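Local coordinates for glycoside hydrolase YxiA (Bacillus licheniformis, PDB 3LV4), which probably hydrolyses arabinan as a calcium-containing family 43 glycoside hydrolase related to endo-1,5-alpha-L-arabinosidases, at residues 236-239 and 240-244. Residues are numbered along the deposited sequence; the frame is centred on the assembly and turned at random.
Sequences SKNP and DGPYY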
loop_
_atom_site.group_PDB
_atom_site.type_symbol
_atom_site.label_atom_id
_atom_site.label_comp_id
_atom_site.label_asym_id
_atom_site.label_seq_id
_atom_site.Cartn_x
_atom_site.Cartn_y
_atom_site.Cartn_z
ATOM N N SER A 236 -1.500 15.269 -1.778
ATOM C CA SER A 236 -0.902 16.587 -1.603
ATOM C C SER A 236 -0.258 17.008 -2.913
ATOM O O SER A 236 0.188 16.169 -3.685
ATOM C CB SER A 236 0.177 16.539 -0.513
ATOM O OG SER A 236 0.756 17.821 -0.306
ATOM N N LYS A 237 -0.199 18.309 -3.166
ATOM C CA LYS A 237 0.571 18.801 -4.302
ATOM C C LYS A 237 2.080 18.734 -4.028
ATOM O O LYS A 237 2.884 18.874 -4.949
ATOM C CB LYS A 237 0.139 20.220 -4.687
ATOM C CG LYS A 237 -1.272 20.293 -5.283
ATOM C CD LYS A 237 -1.359 19.603 -6.642
ATOM C CE LYS A 237 -2.699 19.890 -7.333
ATOM N NZ LYS A 237 -2.822 19.208 -8.680
ATOM N N ASN A 238 2.454 18.503 -2.770
ATOM C CA ASN A 238 3.866 18.394 -2.382
ATOM C C ASN A 238 4.221 17.008 -1.869
ATOM O O ASN A 238 3.406 16.369 -1.220
ATOM C CB ASN A 238 4.200 19.400 -1.287
ATOM C CG ASN A 238 3.647 20.779 -1.576
ATOM O OD1 ASN A 238 2.916 21.350 -0.763
ATOM N ND2 ASN A 238 3.992 21.319 -2.730
ATOM N N PRO A 239 5.454 16.553 -2.132
ATOM C CA PRO A 239 5.870 15.233 -1.646
ATOM C C PRO A 239 5.822 15.152 -0.124
ATOM O O PRO A 239 5.506 14.094 0.423
ATOM C CB PRO A 239 7.325 15.114 -2.148
ATOM C CG PRO A 239 7.775 16.534 -2.370
ATOM C CD PRO A 239 6.532 17.238 -2.870
ATOM N N ASP A 240 6.117 16.260 0.548
ATOM C CA ASP A 240 6.162 16.271 2.010
ATOM C C ASP A 240 4.905 16.876 2.654
ATOM O O ASP A 240 4.947 17.350 3.794
ATOM C CB ASP A 240 7.426 16.989 2.503
ATOM C CG ASP A 240 7.501 18.432 2.036
ATOM O OD1 ASP A 240 6.881 18.764 1.000
ATOM O OD2 ASP A 240 8.193 19.234 2.705
ATOM N N GLY A 241 3.789 16.847 1.927
ATOM C CA GLY A 241 2.519 17.305 2.465
ATOM C C GLY A 241 2.353 18.813 2.454
ATOM O O GLY A 241 3.151 19.533 1.846
ATOM N N PRO A 242 1.315 19.315 3.133
ATOM C CA PRO A 242 0.349 18.558 3.943
ATOM C C PRO A 242 -0.562 17.662 3.113
ATOM O O PRO A 242 -0.980 18.038 2.011
ATOM C CB PRO A 242 -0.481 19.658 4.612
ATOM C CG PRO A 242 -0.353 20.838 3.685
ATOM C CD PRO A 242 1.035 20.763 3.139
ATOM N N TYR A 243 -0.866 16.492 3.663
ATOM C CA TYR A 243 -1.738 15.520 3.017
ATOM C C TYR A 243 -3.163 15.635 3.536
ATOM O O TYR A 243 -3.388 15.892 4.729
ATOM C CB TYR A 243 -1.202 14.090 3.211
ATOM C CG TYR A 243 -0.040 13.781 2.298
ATOM C CD1 TYR A 243 1.278 13.979 2.715
ATOM C CD2 TYR A 243 -0.262 13.310 1.008
ATOM C CE1 TYR A 243 2.347 13.713 1.858
ATOM C CE2 TYR A 243 0.788 13.036 0.151
ATOM C CZ TYR A 243 2.087 13.239 0.578
ATOM O OH TYR A 243 3.106 12.966 -0.289
ATOM N N TYR A 244 -4.116 15.451 2.624
ATOM C CA TYR A 244 -5.542 15.593 2.918
ATOM C C TYR A 244 -6.298 14.414 2.352
ATOM O O TYR A 244 -5.893 13.846 1.328
ATOM C CB TYR A 244 -6.114 16.869 2.280
ATOM C CG TYR A 244 -5.522 18.139 2.837
ATOM C CD1 TYR A 244 -4.467 18.781 2.196
ATOM C CD2 TYR A 244 -6.011 18.687 4.013
ATOM C CE1 TYR A 244 -3.923 19.940 2.715
ATOM C CE2 TYR A 244 -5.474 19.838 4.539
ATOM C CZ TYR A 244 -4.432 20.465 3.889
ATOM O OH TYR A 244 -3.906 21.623 4.426
#
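A cis peptide bond precedes P242, and the carbonyl O of this proline takes a hydrogen bond from the hydroxyl of S236 across a tight loop. OG, anti to the backbone N (chi1 -179°), reaches P242 O at 2.9 Å and accepts from N238 N at 3.1 Å, the latter closing an ST turn. CB of S236 sits over one face of the Y243 ring, a CH-pi contact 3.7 Å from the centroid. Beyond it the chain reverses through a type I beta turn from N238 to G241, closed by G241 N to N238 O at 3.2 Å, and G241 has positive phi. The Y243 ring lies back along the loop; its OH donates to P239 O (2.7 Å) from above the carbonyl plane, and that oxygen lies at the ring edge, near the ring's plane. A phenylalanine in place of Y243 would keep the face for S236 but would probably leave P239 O without this donor and the ring less firmly anchored to the turn. The loop follows strand 230-236 in the family 43 domain, a five-bladed beta-propeller in this family, and Y214 and L216 of strand 213-220 also pack on Y243. Two hydroxyls thus bind backbone carbonyls across the reversal, tying both its base and its turn through side chains.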